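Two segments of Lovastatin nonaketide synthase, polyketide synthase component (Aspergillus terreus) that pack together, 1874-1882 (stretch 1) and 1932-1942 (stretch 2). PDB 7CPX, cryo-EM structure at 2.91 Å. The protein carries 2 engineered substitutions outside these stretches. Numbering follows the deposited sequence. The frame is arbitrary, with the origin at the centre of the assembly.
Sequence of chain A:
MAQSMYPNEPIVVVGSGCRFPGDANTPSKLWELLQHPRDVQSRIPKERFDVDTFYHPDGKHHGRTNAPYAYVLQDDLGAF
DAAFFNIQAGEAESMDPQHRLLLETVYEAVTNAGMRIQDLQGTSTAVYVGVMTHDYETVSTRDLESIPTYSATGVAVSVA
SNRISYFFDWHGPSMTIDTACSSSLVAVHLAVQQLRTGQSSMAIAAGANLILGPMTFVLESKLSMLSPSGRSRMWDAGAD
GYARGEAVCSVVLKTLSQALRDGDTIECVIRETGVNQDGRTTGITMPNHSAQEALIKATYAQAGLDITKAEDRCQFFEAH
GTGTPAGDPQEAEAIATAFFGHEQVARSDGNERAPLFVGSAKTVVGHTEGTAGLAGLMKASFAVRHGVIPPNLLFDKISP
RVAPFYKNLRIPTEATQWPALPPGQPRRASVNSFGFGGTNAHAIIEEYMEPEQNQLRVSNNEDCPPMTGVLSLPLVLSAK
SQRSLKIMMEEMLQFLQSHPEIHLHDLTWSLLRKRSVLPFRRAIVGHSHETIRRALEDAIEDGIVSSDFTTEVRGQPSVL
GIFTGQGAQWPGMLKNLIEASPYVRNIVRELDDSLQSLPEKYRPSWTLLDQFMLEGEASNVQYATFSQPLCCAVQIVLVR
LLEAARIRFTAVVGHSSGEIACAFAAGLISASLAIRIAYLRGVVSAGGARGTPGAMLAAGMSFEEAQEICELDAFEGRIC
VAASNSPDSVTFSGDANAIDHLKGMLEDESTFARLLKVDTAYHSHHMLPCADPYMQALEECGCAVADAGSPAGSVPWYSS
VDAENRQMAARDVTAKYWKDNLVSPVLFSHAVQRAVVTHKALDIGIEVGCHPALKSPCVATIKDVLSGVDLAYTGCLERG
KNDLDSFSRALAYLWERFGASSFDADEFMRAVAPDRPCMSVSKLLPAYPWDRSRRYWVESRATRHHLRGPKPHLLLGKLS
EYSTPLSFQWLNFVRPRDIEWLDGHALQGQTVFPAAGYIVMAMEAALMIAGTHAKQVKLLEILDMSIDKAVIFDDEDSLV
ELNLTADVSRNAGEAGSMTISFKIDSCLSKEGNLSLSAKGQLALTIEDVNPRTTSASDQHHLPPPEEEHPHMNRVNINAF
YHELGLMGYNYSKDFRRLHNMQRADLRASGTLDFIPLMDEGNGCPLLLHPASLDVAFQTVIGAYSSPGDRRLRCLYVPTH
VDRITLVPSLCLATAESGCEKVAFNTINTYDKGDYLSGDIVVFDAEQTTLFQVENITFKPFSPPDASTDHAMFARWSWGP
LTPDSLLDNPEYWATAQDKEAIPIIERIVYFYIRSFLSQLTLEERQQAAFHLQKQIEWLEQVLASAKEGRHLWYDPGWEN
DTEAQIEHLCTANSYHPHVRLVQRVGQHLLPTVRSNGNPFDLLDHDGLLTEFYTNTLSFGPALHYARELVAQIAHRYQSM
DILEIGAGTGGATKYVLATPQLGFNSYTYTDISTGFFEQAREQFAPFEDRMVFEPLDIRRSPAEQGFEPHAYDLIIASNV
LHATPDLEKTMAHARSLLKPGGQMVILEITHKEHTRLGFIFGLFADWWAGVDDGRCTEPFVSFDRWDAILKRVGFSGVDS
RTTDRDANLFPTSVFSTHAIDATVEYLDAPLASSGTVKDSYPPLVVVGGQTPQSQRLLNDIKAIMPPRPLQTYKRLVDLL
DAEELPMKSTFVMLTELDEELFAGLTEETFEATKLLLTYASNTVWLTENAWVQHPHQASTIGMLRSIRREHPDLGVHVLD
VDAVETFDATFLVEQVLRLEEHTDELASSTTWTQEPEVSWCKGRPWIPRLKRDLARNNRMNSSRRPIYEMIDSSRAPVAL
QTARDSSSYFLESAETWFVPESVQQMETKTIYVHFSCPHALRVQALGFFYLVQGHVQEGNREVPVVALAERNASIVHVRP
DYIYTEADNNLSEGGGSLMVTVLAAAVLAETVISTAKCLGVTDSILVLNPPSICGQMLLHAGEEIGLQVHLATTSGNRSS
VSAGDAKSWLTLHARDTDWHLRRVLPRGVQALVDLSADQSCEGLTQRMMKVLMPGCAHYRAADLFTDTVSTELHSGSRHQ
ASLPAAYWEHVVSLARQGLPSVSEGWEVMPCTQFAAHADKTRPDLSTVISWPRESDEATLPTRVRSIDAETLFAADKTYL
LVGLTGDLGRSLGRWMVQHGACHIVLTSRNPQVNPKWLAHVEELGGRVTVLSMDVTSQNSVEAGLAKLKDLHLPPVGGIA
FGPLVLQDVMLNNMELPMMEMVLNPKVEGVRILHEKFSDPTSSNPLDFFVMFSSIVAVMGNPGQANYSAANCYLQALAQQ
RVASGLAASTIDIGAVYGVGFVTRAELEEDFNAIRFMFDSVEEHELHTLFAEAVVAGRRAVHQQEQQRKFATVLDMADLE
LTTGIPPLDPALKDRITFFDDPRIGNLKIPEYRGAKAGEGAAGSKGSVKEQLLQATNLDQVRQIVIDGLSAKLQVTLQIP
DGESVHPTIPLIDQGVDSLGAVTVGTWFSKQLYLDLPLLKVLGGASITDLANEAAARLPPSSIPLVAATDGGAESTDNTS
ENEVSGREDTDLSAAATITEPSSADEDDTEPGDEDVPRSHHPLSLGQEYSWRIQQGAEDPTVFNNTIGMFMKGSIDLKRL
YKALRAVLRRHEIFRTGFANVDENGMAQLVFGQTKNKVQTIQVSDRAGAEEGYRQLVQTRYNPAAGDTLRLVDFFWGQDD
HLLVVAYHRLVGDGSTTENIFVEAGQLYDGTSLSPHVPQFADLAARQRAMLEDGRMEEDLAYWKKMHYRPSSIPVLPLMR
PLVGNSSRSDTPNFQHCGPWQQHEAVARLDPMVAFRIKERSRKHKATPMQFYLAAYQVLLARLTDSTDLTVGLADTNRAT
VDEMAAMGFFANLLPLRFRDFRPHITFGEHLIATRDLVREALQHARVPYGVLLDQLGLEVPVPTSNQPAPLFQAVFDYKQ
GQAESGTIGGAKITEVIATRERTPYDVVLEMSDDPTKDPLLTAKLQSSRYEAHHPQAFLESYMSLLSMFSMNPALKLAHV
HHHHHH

Stretch 1 (1874-1882) HFSCPHALR
Stretch 2 1932-1942: SEGGGSLMVTV

Stretch 1 is largely extended. Ser 1876 (phi/psi -152/164) and Cys 1877 (-94/125) lie in a short strand segment, and Ala 1880 (-78/136), Leu 1881 (-106/133) and Arg 1882 (-64/140) in a second that continues down the chain. Between them the chain turns a corner at Pro 1878 (-58/-37, C-gamma exo pucker) and His 1879 (-99/139); an earlier corner lies at His 1874 (-92/-41) and Phe 1875 (-137/149).

Stretch 2 begins as loop, with Ser 1932 at -64/176 and Glu 1933 at -63/119. Gly 1934, at 77/-53, is the N-cap residue, and its positive phi favours glycine. A helix follows from Gly 1935 through Val 1942 and beyond, with phi between -58° and -67° and psi between -36° and -47°. Its i to i-4 ladder is regular, from Leu 1938 N to Gly 1934 O (3.0 Å) up to Val 1942 N to Leu 1938 O (2.9 Å). Before it, Gly 1936 N donates to Ser 1932 O at 2.9 Å, drawing the loop against the first turn. An ideal CB on Gly 1936 would clash with that same oxygen, and one on Gly 1935 would meet Ser 1932 OG.

The register runs in the same sense along both stretches: Phe 1875 CA lies 5.7 Å from Gly 1934 CA, and Cys 1877 CA lies 7.0 Å from Thr 1941 CA. No hydrogen bond crosses between the stretches; the 319 Å² buried (both sides summed) comes from nonpolar contacts, including the Phe 1875 ring on the Gly 1934 backbone.

Phe 1875 (chi1 -56°, m; chi2 -88°) points toward stretch 2 and lays one ring face over the backbone before the helix. Gly 1934 CA is 4.1 Å from the Phe 1875 ring centroid and 22° off the normal, a CH-pi contact, while Phe 1875 CD2 reaches Gly 1934 N at 3.6 Å. Phe 1875 CE2 also meets Glu 1933 CB at 3.6 Å, a nonpolar contact of the aromatic ring with the aliphatic base of Glu 1933, whose end leads away (chi1 m, chi2 p).

One helical turn later, Ser 1937 (chi1 67°, p) points toward stretch 1, and its OG lies 4.1 Å from Phe 1875 CB. Ser 1937 OG is already engaged as donor to Gly 1934 O in a very short 2.5 Å bond, so the hydroxyl is satisfied within its own stretch, by the carbonyl of the N-cap residue, while the same OG lies in loose contact with Phe 1875 CB.

Thr 1941, four residues on, also points toward stretch 1. With chi1 at -59° (m), its OG1 donates to Ser 1937 O at 2.7 Å, leaving the CG2 methyl to face the strands. Cys 1877 (chi1 179°, t) brings SG to 3.4 Å from Thr 1941 CG2, and Leu 1881 (chi1 -79°, m; chi2 67°, p) places CD2 3.2 Å from Thr 1941 CG2, shorter than a relaxed methyl contact, so it supports proximity and not a precise fit. This methyl thus joins the two strand segments in one apolar cluster. The 2.8 Å separation of Leu 1881 CD2 and Thr 1941 O is a model clash and carries no weight.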

ATOM      1  N   HIS A1874     -11.059  31.170 -45.940  1.00117.16           N
ATOM      2  CA  HIS A1874     -11.704  29.959 -46.425  1.00117.16           C
ATOM      3  C   HIS A1874     -11.038  28.715 -45.857  1.00117.16           C
ATOM      4  O   HIS A1874     -11.722  27.758 -45.482  1.00117.16           O
ATOM      5  CB  HIS A1874     -11.655  29.907 -47.953  1.00117.16           C
ATOM      6  CG  HIS A1874     -12.471  30.965 -48.624  1.00117.16           C
ATOM      7  ND1 HIS A1874     -12.490  32.275 -48.197  1.00117.16           N
ATOM      8  CD2 HIS A1874     -13.292  30.908 -49.698  1.00117.16           C
ATOM      9  CE1 HIS A1874     -13.294  32.978 -48.974  1.00117.16           C
ATOM     10  NE2 HIS A1874     -13.794  32.172 -49.893  1.00117.16           N
ATOM     11  N   PHE A1875      -9.708  28.721 -45.790  1.00120.52           N
ATOM     12  CA  PHE A1875      -8.942  27.601 -45.269  1.00120.52           C
ATOM     13  C   PHE A1875      -7.830  28.129 -44.375  1.00120.52           C
ATOM     14  O   PHE A1875      -7.308  29.225 -44.591  1.00120.52           O
ATOM     15  CB  PHE A1875      -8.352  26.754 -46.400  1.00120.52           C
ATOM     16  CG  PHE A1875      -9.379  26.237 -47.364  1.00120.52           C
ATOM     17  CD1 PHE A1875     -10.018  25.032 -47.136  1.00120.52           C
ATOM     18  CD2 PHE A1875      -9.707  26.959 -48.497  1.00120.52           C
ATOM     19  CE1 PHE A1875     -10.964  24.555 -48.020  1.00120.52           C
ATOM     20  CE2 PHE A1875     -10.652  26.489 -49.385  1.00120.52           C
ATOM     21  CZ  PHE A1875     -11.282  25.285 -49.147  1.00120.52           C
ATOM     22  N   SER A1876      -7.471  27.337 -43.369  1.00118.11           N
ATOM     23  CA  SER A1876      -6.446  27.759 -42.425  1.00118.11           C
ATOM     24  C   SER A1876      -5.742  26.545 -41.840  1.00118.11           C
ATOM     25  O   SER A1876      -6.224  25.417 -41.950  1.00118.11           O
ATOM     26  CB  SER A1876      -7.036  28.605 -41.293  1.00118.11           C
ATOM     27  OG  SER A1876      -7.903  27.834 -40.480  1.00118.11           O
ATOM     28  N   CYS A1877      -4.592  26.795 -41.227  1.00119.71           N
ATOM     29  CA  CYS A1877      -3.878  25.750 -40.504  1.00119.71           C
ATOM     30  C   CYS A1877      -4.260  25.797 -39.027  1.00119.71           C
ATOM     31  O   CYS A1877      -4.125  26.850 -38.394  1.00119.71           O
ATOM     32  CB  CYS A1877      -2.372  25.920 -40.657  1.00119.71           C
ATOM     33  SG  CYS A1877      -1.409  24.682 -39.767  1.00119.71           S
ATOM     34  N   PRO A1878      -4.740  24.694 -38.445  1.00117.66           N
ATOM     35  CA  PRO A1878      -5.181  24.752 -37.040  1.00117.66           C
ATOM     36  C   PRO A1878      -4.099  25.213 -36.083  1.00117.66           C
ATOM     37  O   PRO A1878      -4.398  25.937 -35.125  1.00117.66           O
ATOM     38  CB  PRO A1878      -5.607  23.308 -36.738  1.00117.66           C
ATOM     39  CG  PRO A1878      -5.730  22.629 -38.051  1.00117.66           C
ATOM     40  CD  PRO A1878      -4.825  23.332 -38.998  1.00117.66           C
ATOM     41  N   HIS A1879      -2.854  24.814 -36.311  1.00117.84           N
ATOM     42  CA  HIS A1879      -1.755  25.094 -35.400  1.00117.84           C
ATOM     43  C   HIS A1879      -0.954  26.293 -35.889  1.00117.84           C
ATOM     44  O   HIS A1879      -0.700  26.439 -37.088  1.00117.84           O
ATOM     45  CB  HIS A1879      -0.842  23.875 -35.277  1.00117.84           C
ATOM     46  CG  HIS A1879      -1.577  22.572 -35.308  1.00117.84           C
ATOM     47  ND1 HIS A1879      -2.245  22.068 -34.214  1.00117.84           N
ATOM     48  CD2 HIS A1879      -1.754  21.672 -36.304  1.00117.84           C
ATOM     49  CE1 HIS A1879      -2.801  20.913 -34.533  1.00117.84           C
ATOM     50  NE2 HIS A1879      -2.518  20.651 -35.796  1.00117.84           N
ATOM     51  N   ALA A1880      -0.559  27.149 -34.951  1.00118.80           N
ATOM     52  CA  ALA A1880       0.270  28.300 -35.277  1.00118.80           C
ATOM     53  C   ALA A1880       1.715  27.858 -35.458  1.00118.80           C
ATOM     54  O   ALA A1880       2.236  27.072 -34.662  1.00118.80           O
ATOM     55  CB  ALA A1880       0.177  29.361 -34.183  1.00118.80           C
ATOM     56  N   LEU A1881       2.358  28.368 -36.502  1.00119.10           N
ATOM     57  CA  LEU A1881       3.730  28.009 -36.824  1.00119.10           C
ATOM     58  C   LEU A1881       4.673  29.152 -36.477  1.00119.10           C
ATOM     59  O   LEU A1881       4.412  30.312 -36.806  1.00119.10           O
ATOM     60  CB  LEU A1881       3.869  27.657 -38.304  1.00119.10           C
ATOM     61  CG  LEU A1881       3.393  26.257 -38.687  1.00119.10           C
ATOM     62  CD1 LEU A1881       1.890  26.125 -38.513  1.00119.10           C
ATOM     63  CD2 LEU A1881       3.796  25.941 -40.110  1.00119.10           C
ATOM     64  N   ARG A1882       5.772  28.813 -35.811  1.00120.45           N
ATOM     65  CA  ARG A1882       6.792  29.801 -35.501  1.00120.45           C
ATOM     66  C   ARG A1882       7.415  30.323 -36.789  1.00120.45           C
ATOM     67  O   ARG A1882       7.655  29.565 -37.734  1.00120.45           O
ATOM     68  CB  ARG A1882       7.862  29.189 -34.599  1.00120.45           C
ATOM     69  CG  ARG A1882       8.875  30.181 -34.059  1.00120.45           C
ATOM     70  CD  ARG A1882       9.963  29.470 -33.272  1.00120.45           C
ATOM     71  NE  ARG A1882      10.923  30.402 -32.692  1.00120.45           N
ATOM     72  CZ  ARG A1882      12.016  30.039 -32.035  1.00120.45           C
ATOM     73  NH1 ARG A1882      12.325  28.764 -31.858  1.00120.45           N
ATOM     74  NH2 ARG A1882      12.819  30.977 -31.543  1.00120.45           N
ATOM     75  N   SER A1932      -3.687  25.815 -54.537  1.00136.22           N
ATOM     76  CA  SER A1932      -5.097  25.497 -54.692  1.00136.22           C
ATOM     77  C   SER A1932      -5.829  25.625 -53.358  1.00136.22           C
ATOM     78  O   SER A1932      -5.238  25.894 -52.307  1.00136.22           O
ATOM     79  CB  SER A1932      -5.256  24.091 -55.261  1.00136.22           C
ATOM     80  OG  SER A1932      -4.664  23.132 -54.403  1.00136.22           O
ATOM     81  N   GLU A1933      -7.143  25.425 -53.412  1.00131.50           N
ATOM     82  CA  GLU A1933      -7.973  25.527 -52.222  1.00131.50           C
ATOM     83  C   GLU A1933      -7.561  24.470 -51.208  1.00131.50           C
ATOM     84  O   GLU A1933      -7.628  23.268 -51.487  1.00131.50           O
ATOM     85  CB  GLU A1933      -9.448  25.365 -52.593  1.00131.50           C
ATOM     86  CG  GLU A1933     -10.025  26.511 -53.418  1.00131.50           C
ATOM     87  CD  GLU A1933      -9.560  26.497 -54.863  1.00131.50           C
ATOM     88  OE1 GLU A1933      -8.805  25.575 -55.237  1.00131.50           O
ATOM     89  OE2 GLU A1933      -9.952  27.406 -55.624  1.00131.50           O
ATOM     90  N   GLY A1934      -7.137  24.915 -50.035  1.00127.21           N
ATOM     91  CA  GLY A1934      -6.687  23.994 -48.995  1.00127.21           C
ATOM     92  C   GLY A1934      -5.301  23.440 -49.217  1.00127.21           C
ATOM     93  O   GLY A1934      -4.446  23.540 -48.333  1.00127.21           O
ATOM     94  N   GLY A1935      -5.050  22.857 -50.390  1.00129.10           N
ATOM     95  CA  GLY A1935      -3.724  22.327 -50.665  1.00129.10           C
ATOM     96  C   GLY A1935      -2.652  23.395 -50.590  1.00129.10           C
ATOM     97  O   GLY A1935      -1.594  23.194 -49.987  1.00129.10           O
ATOM     98  N   GLY A1936      -2.915  24.554 -51.199  1.00129.08           N
ATOM     99  CA  GLY A1936      -1.950  25.638 -51.145  1.00129.08           C
ATOM    100  C   GLY A1936      -1.650  26.072 -49.725  1.00129.08           C
ATOM    101  O   GLY A1936      -0.498  26.342 -49.376  1.00129.08           O
ATOM    102  N   SER A1937      -2.684  26.144 -48.884  1.00126.94           N
ATOM    103  CA  SER A1937      -2.464  26.475 -47.482  1.00126.94           C
ATOM    104  C   SER A1937      -1.589  25.427 -46.811  1.00126.94           C
ATOM    105  O   SER A1937      -0.698  25.763 -46.022  1.00126.94           O
ATOM    106  CB  SER A1937      -3.800  26.601 -46.751  1.00126.94           C
ATOM    107  OG  SER A1937      -4.457  25.349 -46.675  1.00126.94           O
ATOM    108  N   LEU A1938      -1.825  24.149 -47.116  1.00126.26           N
ATOM    109  CA  LEU A1938      -1.004  23.087 -46.543  1.00126.26           C
ATOM    110  C   LEU A1938       0.456  23.255 -46.938  1.00126.26           C
ATOM    111  O   LEU A1938       1.356  23.152 -46.097  1.00126.26           O
ATOM    112  CB  LEU A1938      -1.521  21.723 -46.997  1.00126.26           C
ATOM    113  CG  LEU A1938      -2.892  21.300 -46.472  1.00126.26           C
ATOM    114  CD1 LEU A1938      -3.290  19.950 -47.046  1.00126.26           C
ATOM    115  CD2 LEU A1938      -2.881  21.258 -44.957  1.00126.26           C
ATOM    116  N   MET A1939       0.710  23.509 -48.222  1.00129.56           N
ATOM    117  CA  MET A1939       2.088  23.647 -48.678  1.00129.56           C
ATOM    118  C   MET A1939       2.753  24.864 -48.052  1.00129.56           C
ATOM    119  O   MET A1939       3.914  24.796 -47.632  1.00129.56           O
ATOM    120  CB  MET A1939       2.137  23.735 -50.204  1.00129.56           C
ATOM    121  CG  MET A1939       1.364  22.638 -50.921  1.00129.56           C
ATOM    122  SD  MET A1939       1.517  21.018 -50.145  1.00129.56           S
ATOM    123  CE  MET A1939       2.446  20.129 -51.391  1.00129.56           C
ATOM    124  N   VAL A1940       2.040  25.988 -47.977  1.00127.00           N
ATOM    125  CA  VAL A1940       2.638  27.191 -47.408  1.00127.00           C
ATOM    126  C   VAL A1940       2.902  26.998 -45.920  1.00127.00           C
ATOM    127  O   VAL A1940       3.900  27.491 -45.388  1.00127.00           O
ATOM    128  CB  VAL A1940       1.751  28.420 -47.676  1.00127.00           C
ATOM    129  CG1 VAL A1940       2.382  29.661 -47.073  1.00127.00           C
ATOM    130  CG2 VAL A1940       1.560  28.618 -49.170  1.00127.00           C
ATOM    131  N   THR A1941       2.021  26.275 -45.226  1.00125.07           N
ATOM    132  CA  THR A1941       2.263  25.946 -43.826  1.00125.07           C
ATOM    133  C   THR A1941       3.513  25.088 -43.683  1.00125.07           C
ATOM    134  O   THR A1941       4.373  25.339 -42.824  1.00125.07           O
ATOM    135  CB  THR A1941       1.047  25.212 -43.259  1.00125.07           C
ATOM    136  OG1 THR A1941      -0.114  26.045 -43.371  1.00125.07           O
ATOM    137  CG2 THR A1941       1.259  24.828 -41.803  1.00125.07           C
ATOM    138  N   VAL A1942       3.619  24.056 -44.519  1.00126.01           N
ATOM    139  CA  VAL A1942       4.777  23.176 -44.476  1.00126.01           C
ATOM    140  C   VAL A1942       6.051  23.976 -44.688  1.00126.01           C
ATOM    141  O   VAL A1942       7.056  23.773 -43.995  1.00126.01           O
ATOM    142  CB  VAL A1942       4.629  22.061 -45.525  1.00126.01           C
ATOM    143  CG1 VAL A1942       5.972  21.438 -45.816  1.00126.01           C
ATOM    144  CG2 VAL A1942       3.641  21.011 -45.045  1.00126.01           C
TER